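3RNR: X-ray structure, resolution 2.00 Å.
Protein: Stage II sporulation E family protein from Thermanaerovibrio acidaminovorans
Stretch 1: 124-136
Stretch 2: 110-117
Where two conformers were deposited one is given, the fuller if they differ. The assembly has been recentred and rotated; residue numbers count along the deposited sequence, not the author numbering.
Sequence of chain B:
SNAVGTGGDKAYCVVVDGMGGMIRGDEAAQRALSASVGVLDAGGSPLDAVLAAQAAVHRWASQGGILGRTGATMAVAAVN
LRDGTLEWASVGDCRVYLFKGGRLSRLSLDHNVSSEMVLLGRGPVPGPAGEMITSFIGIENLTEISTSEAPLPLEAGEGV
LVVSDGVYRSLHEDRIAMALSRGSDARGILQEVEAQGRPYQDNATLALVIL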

# COMPACT_ATOMS: atom_id res chain seq x y z
N PRO B 124 36.20 -3.33 -6.84
CA PRO B 124 34.91 -3.40 -7.53
C PRO B 124 34.99 -4.16 -8.85
O PRO B 124 36.07 -4.38 -9.40
CB PRO B 124 34.58 -1.93 -7.79
CG PRO B 124 35.90 -1.27 -7.87
CD PRO B 124 36.76 -1.97 -6.86
N VAL B 125 33.82 -4.54 -9.34
CA VAL B 125 33.66 -5.16 -10.65
C VAL B 125 32.73 -4.26 -11.47
O VAL B 125 31.51 -4.43 -11.44
CB VAL B 125 33.00 -6.56 -10.49
CG1 VAL B 125 32.97 -7.28 -11.84
CG2 VAL B 125 33.75 -7.39 -9.45
N PRO B 126 33.30 -3.28 -12.20
CA PRO B 126 32.48 -2.29 -12.91
C PRO B 126 31.64 -2.90 -14.02
O PRO B 126 31.98 -3.96 -14.53
CB PRO B 126 33.52 -1.35 -13.53
CG PRO B 126 34.74 -1.53 -12.68
CD PRO B 126 34.74 -3.00 -12.33
N GLY B 127 30.56 -2.22 -14.38
CA GLY B 127 29.74 -2.62 -15.51
C GLY B 127 28.79 -3.77 -15.20
O GLY B 127 28.74 -4.25 -14.07
N PRO B 128 28.05 -4.21 -16.23
CA PRO B 128 27.07 -5.31 -16.18
C PRO B 128 27.57 -6.58 -15.47
O PRO B 128 26.82 -7.20 -14.73
CB PRO B 128 26.82 -5.62 -17.66
CG PRO B 128 27.14 -4.33 -18.40
CD PRO B 128 28.07 -3.51 -17.53
N ALA B 129 28.81 -6.97 -15.69
CA ALA B 129 29.36 -8.15 -15.00
C ALA B 129 29.21 -8.08 -13.46
O ALA B 129 28.87 -9.06 -12.80
CB ALA B 129 30.84 -8.32 -15.38
N GLY B 130 29.48 -6.91 -12.90
CA GLY B 130 29.42 -6.72 -11.46
C GLY B 130 28.01 -6.47 -10.95
O GLY B 130 27.78 -6.40 -9.76
N GLU B 131 27.07 -6.35 -11.88
CA GLU B 131 25.67 -6.08 -11.54
C GLU B 131 24.84 -7.32 -11.23
O GLU B 131 23.70 -7.21 -10.78
CB GLU B 131 25.00 -5.27 -12.65
CG GLU B 131 25.36 -3.79 -12.61
CD GLU B 131 24.81 -3.04 -13.81
OE1 GLU B 131 24.34 -3.69 -14.77
OE2 GLU B 131 24.84 -1.79 -13.78
N MSE B 132 25.41 -8.50 -11.47
CA MSE B 132 24.74 -9.74 -11.15
C MSE B 132 24.30 -9.71 -9.69
O MSE B 132 25.10 -9.44 -8.81
CB MSE B 132 25.67 -10.93 -11.35
CG MSE B 132 25.85 -11.34 -12.80
SE MSE B 132 24.22 -12.05 -13.60
CE MSE B 132 23.76 -13.38 -12.26
N ILE B 133 23.02 -9.99 -9.45
CA ILE B 133 22.45 -9.94 -8.10
C ILE B 133 22.87 -11.13 -7.25
O ILE B 133 22.79 -12.28 -7.68
CB ILE B 133 20.92 -9.95 -8.15
CG1 ILE B 133 20.42 -8.77 -8.97
CG2 ILE B 133 20.34 -9.91 -6.71
CD1 ILE B 133 20.90 -7.47 -8.46
N THR B 134 23.43 -10.84 -6.08
CA THR B 134 23.83 -11.89 -5.14
C THR B 134 22.86 -12.22 -4.01
O THR B 134 23.06 -13.20 -3.28
CB THR B 134 25.18 -11.56 -4.55
OG1 THR B 134 25.08 -10.31 -3.86
CG2 THR B 134 26.21 -11.40 -5.67
N SER B 135 21.84 -11.39 -3.81
CA SER B 135 20.85 -11.64 -2.78
C SER B 135 19.49 -11.18 -3.30
O SER B 135 19.39 -10.09 -3.83
CB SER B 135 21.22 -10.92 -1.48
OG SER B 135 20.39 -11.38 -0.41
N PHE B 136 18.46 -12.02 -3.18
CA PHE B 136 17.13 -11.67 -3.68
C PHE B 136 16.10 -12.45 -2.89
O PHE B 136 16.43 -13.46 -2.25
CB PHE B 136 16.99 -11.95 -5.20
CG PHE B 136 17.17 -13.40 -5.57
CD1 PHE B 136 16.08 -14.27 -5.60
CD2 PHE B 136 18.43 -13.90 -5.91
CE1 PHE B 136 16.24 -15.63 -5.95
CE2 PHE B 136 18.60 -15.26 -6.27
CZ PHE B 136 17.50 -16.11 -6.28
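Stretch 2 110-117: DHNVSSEM

Stretch 2 enters as an extended loop, turns at Asn112 and continues as the first turn of a helix, residues 113-117, which runs on later in the chain. It lies in the concave side of stretch 1, whose irregular path includes helical backbone angles at 128-131 without the regular hydrogen bonds. The two stretches run in opposite senses: Ile133 faces Asn112, with CA atoms 4.2 Å apart at a single beta bridge, and Gly130 faces Ser114, with CA atoms 4.4 Å apart. Together they bury 580 Å².

Backbone hydrogen bonds fix this register. Thr134 N donates to His111 O (3.1 Å) and Val113 N to Met132 O (2.9 Å), the pair that flanks the bridge. Within it the backbones are close enough for CA-H...O contacts, Asn112 CA lying 3.0 Å from Met132 O and Ile133 CA 3.5 Å from His111 O. One step further on, Ser114 N donates almost linearly to Gly130 O (2.9 Å). The NH groups of Val113 and Ser114, which at the start of a helix have no carbonyl in a preceding turn to bind, are thus satisfied by stretch 1. Asn112 caps the same turn from within, its OD1 accepting from Ser115 N at 2.9 Å, while its ND2 reaches a water (3.1 Å) that in turn donates to Glu131 O (2.8 Å).

A close fit is at Gly130, a flat spot against which Ser114 packs. An ideal CB on Gly130 would lie only 3.1 Å from Ser114 CB, and would collide with Val125 O within its own stretch. Ser114 then projects toward the segment at Pro124 and Val125: its OG accepts from Val125 N (2.9 Å) and rests 3.5 Å from Pro124 CA.

Beside this polar plug, Val125 points toward the helix, its CG2 meeting Met117 CG at 3.7 Å and Val113 CG1 at 4.1 Å. Val113 also touches a later part of stretch 1, its CG2 lying 3.7 Å from Met132 CB and 3.9 Å from Thr134 CG2.

Thr134 is the main bump at the other end. It points into the bend where loop becomes helix, placing CG2 3.4 Å from Val113 N and 3.6 Å from Glu116 OE1, while OG1 lies 3.6 Å from His111 CB. Next to it, Ser135 CB packs against His111 CB at 3.5 Å, so that His111 closes this end of the contact. The crest of the loop, Pro126 to Pro128, stands clear of stretch 2.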

# COMPACT_ATOMS: atom_id res chain seq x y z
N ASP B 110 23.71 -2.23 -2.17
CA ASP B 110 23.26 -3.16 -3.21
C ASP B 110 23.79 -4.55 -2.91
O ASP B 110 24.91 -4.69 -2.43
CB ASP B 110 23.86 -2.76 -4.56
CG ASP B 110 23.18 -1.56 -5.17
OD1 ASP B 110 21.99 -1.33 -4.88
OD2 ASP B 110 23.85 -0.85 -5.94
N HIS B 111 23.03 -5.60 -3.23
CA HIS B 111 23.64 -6.91 -3.23
C HIS B 111 23.91 -7.35 -4.66
O HIS B 111 23.04 -7.86 -5.35
CB HIS B 111 22.70 -7.91 -2.55
CG HIS B 111 22.31 -7.49 -1.17
ND1 HIS B 111 21.03 -7.11 -0.84
CD2 HIS B 111 23.06 -7.32 -0.05
CE1 HIS B 111 21.00 -6.75 0.44
NE2 HIS B 111 22.22 -6.86 0.93
N ASN B 112 25.18 -7.28 -5.04
CA ASN B 112 25.60 -7.68 -6.37
C ASN B 112 27.05 -8.08 -6.33
O ASN B 112 27.72 -7.90 -5.31
CB ASN B 112 25.27 -6.63 -7.45
CG ASN B 112 25.95 -5.30 -7.23
OD1 ASN B 112 27.02 -5.21 -6.63
ND2 ASN B 112 25.33 -4.24 -7.74
N VAL B 113 27.52 -8.72 -7.40
CA VAL B 113 28.88 -9.24 -7.44
C VAL B 113 29.91 -8.17 -7.12
O VAL B 113 30.84 -8.40 -6.36
CB VAL B 113 29.19 -9.91 -8.80
CG1 VAL B 113 30.69 -10.15 -8.97
CG2 VAL B 113 28.43 -11.22 -8.90
N SER B 114 29.75 -6.98 -7.69
CA SER B 114 30.70 -5.91 -7.36
C SER B 114 30.74 -5.64 -5.85
O SER B 114 31.82 -5.54 -5.25
CB SER B 114 30.35 -4.62 -8.10
OG SER B 114 31.42 -3.70 -7.97
N SER B 115 29.58 -5.47 -5.22
CA SER B 115 29.62 -5.10 -3.80
C SER B 115 30.11 -6.29 -2.98
O SER B 115 30.80 -6.13 -1.98
CB SER B 115 28.26 -4.58 -3.30
OG SER B 115 27.30 -5.62 -3.24
N GLU B 116 29.78 -7.50 -3.41
CA GLU B 116 30.28 -8.69 -2.73
C GLU B 116 31.82 -8.74 -2.71
O GLU B 116 32.43 -9.01 -1.66
CB GLU B 116 29.70 -9.95 -3.37
CG GLU B 116 29.90 -11.20 -2.55
CD GLU B 116 29.53 -12.45 -3.31
OE1 GLU B 116 29.53 -12.41 -4.55
OE2 GLU B 116 29.23 -13.46 -2.67
N MSE B 117 32.47 -8.48 -3.84
CA MSE B 117 33.94 -8.46 -3.86
C MSE B 117 34.48 -7.35 -2.95
O MSE B 117 35.45 -7.55 -2.22
CB MSE B 117 34.49 -8.28 -5.29
CG MSE B 117 34.00 -9.31 -6.28
SE MSE B 117 34.57 -11.14 -5.80
CE MSE B 117 33.01 -11.74 -4.77
O HOH W 1 22.87 -4.90 -9.53
O HOH W 2 26.88 -8.20 -2.01